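Local structure of penicillin-binding protein (Bacillus halodurans, 3TG9) at residues B[280-292]-B[296-308]. The protein probably acts as a serine penicillin-binding protein of the beta-lactamase family, reacting with peptidoglycan peptides or beta-lactams through a nucleophilic serine. Sequence-based numbering, arbitrary orientation.
Sequences QDGAISKYHVMGY and VCFHSAFYPTSNG
Tyr287 and Phe302 face each other as a hydrogen-bonded antiparallel pair, with Phe302 N to Tyr287 O at 2.8 Å and Tyr287 N to Phe302 O at 3.0 Å. Val289 and Ser300 repeat this two-bond exchange, and Gly291 N adds a more bent bond to Phe298 O (146° at the hydrogen). At the non-hydrogen-bonded pairs CA-H groups turn to carbonyls instead, as Ala301 CA does to Tyr287 O. Beyond the Tyr287-Phe302 pair a water links the start of one strand to the turn after the other, donating to Ser285 O and accepting from Thr305 N. The two strands form a beta hairpin in the central antiparallel sheet of the serine beta-lactamase fold, flanked by strands 276-279 and 308-314; Ser285 and Lys286, both opposite Lys278, make a classic beta bulge. On the face carrying His288, Ala301 and His299, helix 320-330 packs against the hairpin. There Lys286 runs alongside the Tyr303 ring, its CD 3.7 Å from Tyr303 CE1; the chain is extended beyond CG, and both polar ends reach Glu328, Lys286 NZ by a salt bridge and Tyr303 OH by a hydrogen bond. Farther along, the Tyr292 ring meets Cys297 obliquely, CE2 lying 3.7 Å from Cys297 CB, while Met290 CB packs against the His299 ring. On the other face Pro304 CG comes obliquely to Tyr287 CE2 at 3.5 Å, and Ile284 CG2 sits over one face of that ring, toward its rim. Val289 CG2, lodged between its own backbone N and carbonyl carbon (CG1 at chi1 -68°), meets Phe298 CE2 at 3.7 Å. Between these pairs Ser300 OG is hydrogen-bonded to Val310 O and Trp241 NE1.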
ATOM      1  N   GLN B 280     -23.024 -17.953  31.095  1.00 35.38           N
ATOM      2  CA  GLN B 280     -22.475 -18.648  32.247  1.00 43.43           C
ATOM      3  C   GLN B 280     -23.481 -18.657  33.397  1.00 44.69           C
ATOM      4  O   GLN B 280     -24.089 -17.633  33.712  1.00 40.47           O
ATOM      5  CB  GLN B 280     -21.169 -17.982  32.681  1.00 44.96           C
ATOM      6  CG  GLN B 280     -21.254 -16.464  32.742  1.00 52.03           C
ATOM      7  CD  GLN B 280     -19.934 -15.777  32.404  1.00 56.92           C
ATOM      8  OE1 GLN B 280     -19.728 -14.603  32.732  1.00 56.46           O
ATOM      9  NE2 GLN B 280     -19.038 -16.504  31.740  1.00 51.93           N
ATOM     10  N   ASP B 281     -23.657 -19.827  34.004  1.00 46.04           N
ATOM     11  CA  ASP B 281     -24.582 -20.000  35.120  1.00 48.90           C
ATOM     12  C   ASP B 281     -26.009 -19.649  34.697  1.00 43.91           C
ATOM     13  O   ASP B 281     -26.726 -18.961  35.418  1.00 37.86           O
ATOM     14  CB  ASP B 281     -24.148 -19.151  36.324  1.00 54.10           C
ATOM     15  CG  ASP B 281     -22.735 -19.481  36.799  1.00 58.13           C
ATOM     16  OD1 ASP B 281     -22.457 -20.669  37.086  1.00 60.88           O
ATOM     17  OD2 ASP B 281     -21.903 -18.548  36.890  1.00 57.40           O
ATOM     18  N   GLY B 282     -26.401 -20.120  33.515  1.00 44.27           N
ATOM     19  CA  GLY B 282     -27.743 -19.912  32.998  1.00 40.40           C
ATOM     20  C   GLY B 282     -28.157 -18.466  32.764  1.00 40.39           C
ATOM     21  O   GLY B 282     -29.330 -18.126  32.907  1.00 38.67           O
ATOM     22  N   ALA B 283     -27.202 -17.612  32.409  1.00 39.27           N
ATOM     23  CA  ALA B 283     -27.507 -16.240  32.034  1.00 33.30           C
ATOM     24  C   ALA B 283     -26.460 -15.696  31.050  1.00 34.18           C
ATOM     25  O   ALA B 283     -25.263 -15.940  31.201  1.00 31.11           O
ATOM     26  CB  ALA B 283     -27.593 -15.365  33.261  1.00 32.69           C
ATOM     27  N   ILE B 284     -26.927 -14.959  30.046  1.00 31.48           N
ATOM     28  CA  ILE B 284     -26.045 -14.359  29.052  1.00 32.49           C
ATOM     29  C   ILE B 284     -25.388 -13.092  29.586  1.00 28.29           C
ATOM     30  O   ILE B 284     -26.067 -12.123  29.906  1.00 32.76           O
ATOM     31  CB  ILE B 284     -26.800 -14.042  27.746  1.00 29.03           C
ATOM     32  CG1 ILE B 284     -27.155 -15.346  27.024  1.00 29.21           C
ATOM     33  CG2 ILE B 284     -25.952 -13.151  26.857  1.00 31.00           C
ATOM     34  CD1 ILE B 284     -28.176 -15.185  25.922  1.00 29.24           C
ATOM     35  N   SER B 285     -24.064 -13.102  29.679  1.00 28.78           N
ATOM     36  CA  SER B 285     -23.340 -11.957  30.214  1.00 31.94           C
ATOM     37  C   SER B 285     -22.939 -10.946  29.134  1.00 32.36           C
ATOM     38  O   SER B 285     -22.850  -9.743  29.400  1.00 30.15           O
ATOM     39  CB  SER B 285     -22.110 -12.425  30.984  1.00 35.06           C
ATOM     40  OG  SER B 285     -21.393 -13.390  30.239  1.00 37.41           O
ATOM     41  N   LYS B 286     -22.700 -11.420  27.916  1.00 31.87           N
ATOM     42  CA  LYS B 286     -22.382 -10.491  26.833  1.00 33.52           C
ATOM     43  C   LYS B 286     -22.544 -11.056  25.436  1.00 32.01           C
ATOM     44  O   LYS B 286     -22.437 -12.262  25.212  1.00 29.48           O
ATOM     45  CB  LYS B 286     -20.981  -9.891  26.988  1.00 28.54           C
ATOM     46  CG  LYS B 286     -19.832 -10.836  26.712  1.00 29.69           C
ATOM     47  CD  LYS B 286     -18.535 -10.055  26.529  1.00 30.68           C
ATOM     48  CE  LYS B 286     -17.327 -10.936  26.773  1.00 36.01           C
ATOM     49  NZ  LYS B 286     -16.038 -10.201  26.638  1.00 35.10           N
ATOM     50  N   TYR B 287     -22.855 -10.159  24.513  1.00 24.19           N
ATOM     51  CA  TYR B 287     -22.749 -10.448  23.101  1.00 33.56           C
ATOM     52  C   TYR B 287     -21.492  -9.725  22.644  1.00 28.27           C
ATOM     53  O   TYR B 287     -21.271  -8.571  23.012  1.00 28.15           O
ATOM     54  CB  TYR B 287     -23.968  -9.919  22.363  1.00 31.27           C
ATOM     55  CG  TYR B 287     -25.271 -10.435  22.916  1.00 33.36           C
ATOM     56  CD1 TYR B 287     -25.740 -11.696  22.574  1.00 29.44           C
ATOM     57  CD2 TYR B 287     -26.037  -9.660  23.780  1.00 34.33           C
ATOM     58  CE1 TYR B 287     -26.940 -12.167  23.065  1.00 31.19           C
ATOM     59  CE2 TYR B 287     -27.233 -10.127  24.287  1.00 38.56           C
ATOM     60  CZ  TYR B 287     -27.679 -11.383  23.927  1.00 35.35           C
ATOM     61  OH  TYR B 287     -28.873 -11.856  24.428  1.00 35.55           O
ATOM     62  N   HIS B 288     -20.645 -10.391  21.880  1.00 26.54           N
ATOM     63  CA  HIS B 288     -19.406  -9.737  21.489  1.00 31.09           C
ATOM     64  C   HIS B 288     -18.868 -10.170  20.143  1.00 28.28           C
ATOM     65  O   HIS B 288     -19.147 -11.267  19.658  1.00 27.45           O
ATOM     66  CB  HIS B 288     -18.342  -9.890  22.589  1.00 31.22           C
ATOM     67  CG  HIS B 288     -17.833 -11.284  22.767  1.00 30.25           C
ATOM     68  ND1 HIS B 288     -18.604 -12.299  23.302  1.00 29.75           N
ATOM     69  CD2 HIS B 288     -16.621 -11.829  22.517  1.00 28.89           C
ATOM     70  CE1 HIS B 288     -17.889 -13.411  23.356  1.00 26.85           C
ATOM     71  NE2 HIS B 288     -16.686 -13.152  22.879  1.00 31.58           N
ATOM     72  N   VAL B 289     -18.106  -9.277  19.528  1.00 30.52           N
ATOM     73  CA  VAL B 289     -17.369  -9.611  18.319  1.00 25.48           C
ATOM     74  C   VAL B 289     -15.914  -9.258  18.531  1.00 27.50           C
ATOM     75  O   VAL B 289     -15.572  -8.503  19.437  1.00 26.72           O
ATOM     76  CB  VAL B 289     -17.900  -8.873  17.078  1.00 23.44           C
ATOM     77  CG1 VAL B 289     -19.282  -9.373  16.708  1.00 26.37           C
ATOM     78  CG2 VAL B 289     -17.897  -7.362  17.304  1.00 23.70           C
ATOM     79  N   MET B 290     -15.058  -9.812  17.685  1.00 23.63           N
ATOM     80  CA  MET B 290     -13.643  -9.526  17.743  1.00 23.70           C
ATOM     81  C   MET B 290     -13.078  -9.738  16.359  1.00 25.17           C
ATOM     82  O   MET B 290     -13.740 -10.298  15.490  1.00 26.19           O
ATOM     83  CB  MET B 290     -12.960 -10.482  18.695  1.00 23.68           C
ATOM     84  CG  MET B 290     -12.920 -11.869  18.119  1.00 29.42           C
ATOM     85  SD  MET B 290     -13.183 -13.130  19.330  1.00 48.82           S
ATOM     86  CE  MET B 290     -14.763 -12.632  19.993  1.00 32.59           C
ATOM     87  N   GLY B 291     -11.843  -9.311  16.159  1.00 26.31           N
ATOM     88  CA  GLY B 291     -11.174  -9.525  14.891  1.00 24.85           C
ATOM     89  C   GLY B 291      -9.692  -9.359  15.091  1.00 27.15           C
ATOM     90  O   GLY B 291      -9.265  -8.510  15.877  1.00 26.99           O
ATOM     91  N   TYR B 292      -8.916 -10.192  14.403  1.00 25.96           N
ATOM     92  CA  TYR B 292      -7.468 -10.066  14.365  1.00 30.09           C
ATOM     93  C   TYR B 292      -6.949 -10.190  12.933  1.00 30.72           C
ATOM     94  O   TYR B 292      -7.228 -11.174  12.240  1.00 26.36           O
ATOM     95  CB  TYR B 292      -6.810 -11.126  15.250  1.00 29.02           C
ATOM     96  CG  TYR B 292      -6.980 -10.857  16.725  1.00 30.11           C
ATOM     97  CD1 TYR B 292      -8.188 -11.130  17.374  1.00 29.84           C
ATOM     98  CD2 TYR B 292      -5.934 -10.328  17.473  1.00 28.48           C
ATOM     99  CE1 TYR B 292      -8.350 -10.878  18.746  1.00 28.74           C
ATOM    100  CE2 TYR B 292      -6.082 -10.075  18.831  1.00 36.33           C
ATOM    101  CZ  TYR B 292      -7.287 -10.352  19.463  1.00 32.20           C
ATOM    102  OH  TYR B 292      -7.402 -10.088  20.805  1.00 34.54           O
ATOM    103  N   VAL B 296      -3.894  -5.199  13.006  1.00 26.46           N
ATOM    104  CA  VAL B 296      -5.261  -4.919  13.444  1.00 24.13           C
ATOM    105  C   VAL B 296      -5.717  -5.832  14.581  1.00 25.86           C
ATOM    106  O   VAL B 296      -5.523  -7.049  14.522  1.00 26.76           O
ATOM    107  CB  VAL B 296      -6.250  -5.171  12.305  1.00 26.58           C
ATOM    108  CG1 VAL B 296      -7.675  -5.099  12.816  1.00 21.51           C
ATOM    109  CG2 VAL B 296      -6.024  -4.187  11.164  1.00 24.65           C
ATOM    110  N   CYS B 297      -6.341  -5.253  15.604  1.00 31.16           N
ATOM    111  CA  CYS B 297      -7.126  -6.043  16.561  1.00 24.70           C
ATOM    112  C   CYS B 297      -8.324  -5.239  17.076  1.00 28.44           C
ATOM    113  O   CYS B 297      -8.340  -4.008  17.017  1.00 26.65           O
ATOM    114  CB  CYS B 297      -6.269  -6.606  17.698  1.00 25.82           C
ATOM    115  SG  CYS B 297      -5.525  -5.382  18.785  1.00 34.36           S
ATOM    116  N   PHE B 298      -9.337  -5.949  17.555  1.00 21.09           N
ATOM    117  CA  PHE B 298     -10.636  -5.349  17.798  1.00 23.12           C
ATOM    118  C   PHE B 298     -11.444  -6.240  18.736  1.00 26.91           C
ATOM    119  O   PHE B 298     -11.516  -7.444  18.534  1.00 22.03           O
ATOM    120  CB  PHE B 298     -11.372  -5.206  16.467  1.00 20.65           C
ATOM    121  CG  PHE B 298     -12.786  -4.694  16.586  1.00 24.22           C
ATOM    122  CD1 PHE B 298     -13.039  -3.367  16.918  1.00 23.24           C
ATOM    123  CD2 PHE B 298     -13.865  -5.536  16.340  1.00 22.87           C
ATOM    124  CE1 PHE B 298     -14.332  -2.883  16.995  1.00 19.93           C
ATOM    125  CE2 PHE B 298     -15.155  -5.061  16.412  1.00 22.24           C
ATOM    126  CZ  PHE B 298     -15.391  -3.730  16.749  1.00 24.92           C
ATOM    127  N   HIS B 299     -12.031  -5.640  19.763  1.00 23.23           N
ATOM    128  CA  HIS B 299     -12.976  -6.345  20.631  1.00 31.12           C
ATOM    129  C   HIS B 299     -14.096  -5.396  20.948  1.00 26.92           C
ATOM    130  O   HIS B 299     -13.853  -4.243  21.284  1.00 28.82           O
ATOM    131  CB  HIS B 299     -12.328  -6.796  21.940  1.00 25.65           C
ATOM    132  CG  HIS B 299     -11.647  -8.121  21.850  1.00 26.64           C
ATOM    133  ND1 HIS B 299     -10.289  -8.253  21.670  1.00 34.58           N
ATOM    134  CD2 HIS B 299     -12.142  -9.382  21.911  1.00 27.19           C
ATOM    135  CE1 HIS B 299      -9.972  -9.533  21.617  1.00 35.18           C
ATOM    136  NE2 HIS B 299     -11.081 -10.239  21.763  1.00 34.79           N
ATOM    137  N   SER B 300     -15.325  -5.872  20.832  1.00 27.29           N
ATOM    138  CA  SER B 300     -16.467  -5.043  21.174  1.00 28.51           C
ATOM    139  C   SER B 300     -17.594  -5.909  21.721  1.00 30.64           C
ATOM    140  O   SER B 300     -17.757  -7.057  21.307  1.00 29.26           O
ATOM    141  CB  SER B 300     -16.930  -4.250  19.957  1.00 26.66           C
ATOM    142  OG  SER B 300     -17.723  -3.150  20.345  1.00 28.77           O
ATOM    143  N   ALA B 301     -18.374  -5.351  22.647  1.00 29.14           N
ATOM    144  CA  ALA B 301     -19.373  -6.133  23.350  1.00 28.96           C
ATOM    145  C   ALA B 301     -20.532  -5.299  23.867  1.00 30.43           C
ATOM    146  O   ALA B 301     -20.390  -4.105  24.130  1.00 33.44           O
ATOM    147  CB  ALA B 301     -18.726  -6.891  24.498  1.00 29.02           C
ATOM    148  N   PHE B 302     -21.681  -5.949  24.001  1.00 29.37           N
ATOM    149  CA  PHE B 302     -22.842  -5.361  24.646  1.00 30.30           C
ATOM    150  C   PHE B 302     -23.196  -6.224  25.855  1.00 36.78           C
ATOM    151  O   PHE B 302     -23.408  -7.431  25.730  1.00 29.91           O
ATOM    152  CB  PHE B 302     -24.017  -5.305  23.678  1.00 30.82           C
ATOM    153  CG  PHE B 302     -25.269  -4.734  24.280  1.00 34.80           C
ATOM    154  CD1 PHE B 302     -26.222  -5.563  24.843  1.00 36.24           C
ATOM    155  CD2 PHE B 302     -25.495  -3.366  24.277  1.00 34.60           C
ATOM    156  CE1 PHE B 302     -27.381  -5.035  25.401  1.00 39.85           C
ATOM    157  CE2 PHE B 302     -26.653  -2.832  24.832  1.00 38.40           C
ATOM    158  CZ  PHE B 302     -27.593  -3.665  25.395  1.00 38.63           C
ATOM    159  N   TYR B 303     -23.247  -5.603  27.025  1.00 34.76           N
ATOM    160  CA  TYR B 303     -23.527  -6.314  28.256  1.00 36.44           C
ATOM    161  C   TYR B 303     -24.975  -6.082  28.681  1.00 35.64           C
ATOM    162  O   TYR B 303     -25.295  -5.038  29.233  1.00 36.43           O
ATOM    163  CB  TYR B 303     -22.555  -5.859  29.345  1.00 36.82           C
ATOM    164  CG  TYR B 303     -21.105  -5.967  28.926  1.00 36.42           C
ATOM    165  CD1 TYR B 303     -20.350  -7.085  29.238  1.00 36.43           C
ATOM    166  CD2 TYR B 303     -20.494  -4.952  28.209  1.00 41.52           C
ATOM    167  CE1 TYR B 303     -19.021  -7.185  28.856  1.00 37.27           C
ATOM    168  CE2 TYR B 303     -19.165  -5.050  27.816  1.00 37.98           C
ATOM    169  CZ  TYR B 303     -18.436  -6.165  28.145  1.00 38.37           C
ATOM    170  OH  TYR B 303     -17.117  -6.259  27.750  1.00 43.47           O
ATOM    171  N   PRO B 304     -25.850  -7.067  28.412  1.00 37.08           N
ATOM    172  CA  PRO B 304     -27.304  -6.998  28.641  1.00 40.73           C
ATOM    173  C   PRO B 304     -27.670  -6.604  30.074  1.00 41.35           C
ATOM    174  O   PRO B 304     -28.688  -5.950  30.304  1.00 43.46           O
ATOM    175  CB  PRO B 304     -27.775  -8.435  28.371  1.00 40.63           C
ATOM    176  CG  PRO B 304     -26.710  -9.052  27.527  1.00 36.23           C
ATOM    177  CD  PRO B 304     -25.421  -8.400  27.947  1.00 35.37           C
ATOM    178  N   THR B 305     -26.839  -7.001  31.028  1.00 38.63           N
ATOM    179  CA  THR B 305     -27.113  -6.728  32.434  1.00 47.10           C
ATOM    180  C   THR B 305     -27.113  -5.234  32.726  1.00 51.89           C
ATOM    181  O   THR B 305     -28.082  -4.687  33.261  1.00 52.29           O
ATOM    182  CB  THR B 305     -26.076  -7.411  33.340  1.00 45.61           C
ATOM    183  OG1 THR B 305     -26.415  -8.797  33.493  1.00 46.07           O
ATOM    184  CG2 THR B 305     -26.021  -6.734  34.703  1.00 49.33           C
ATOM    185  N   SER B 306     -26.017  -4.578  32.369  1.00 44.85           N
ATOM    186  CA  SER B 306     -25.836  -3.177  32.696  1.00 44.18           C
ATOM    187  C   SER B 306     -26.189  -2.305  31.506  1.00 45.20           C
ATOM    188  O   SER B 306     -26.054  -1.085  31.561  1.00 47.06           O
ATOM    189  CB  SER B 306     -24.391  -2.937  33.128  1.00 44.37           C
ATOM    190  OG  SER B 306     -23.514  -3.824  32.448  1.00 46.87           O
ATOM    191  N   ASN B 307     -26.673  -2.937  30.440  1.00 43.46           N
ATOM    192  CA  ASN B 307     -26.789  -2.267  29.152  1.00 46.01           C
ATOM    193  C   ASN B 307     -25.497  -1.538  28.813  1.00 40.47           C
ATOM    194  O   ASN B 307     -25.516  -0.416  28.325  1.00 40.93           O
ATOM    195  CB  ASN B 307     -27.980  -1.308  29.126  1.00 49.53           C
ATOM    196  CG  ASN B 307     -29.235  -1.960  28.580  1.00 56.43           C
ATOM    197  OD1 ASN B 307     -30.113  -1.289  28.036  1.00 61.51           O
ATOM    198  ND2 ASN B 307     -29.323  -3.282  28.715  1.00 49.17           N
ATOM    199  N   GLY B 308     -24.373  -2.186  29.095  1.00 40.06           N
ATOM    200  CA  GLY B 308     -23.072  -1.602  28.836  1.00 39.71           C
ATOM    201  C   GLY B 308     -22.616  -1.863  27.416  1.00 36.66           C
ATOM    202  O   GLY B 308     -23.050  -2.826  26.791  1.00 34.56           O
TER
HETATM  203  O   HOH W   1     -24.018  -8.228  31.284  1.00 38.36           O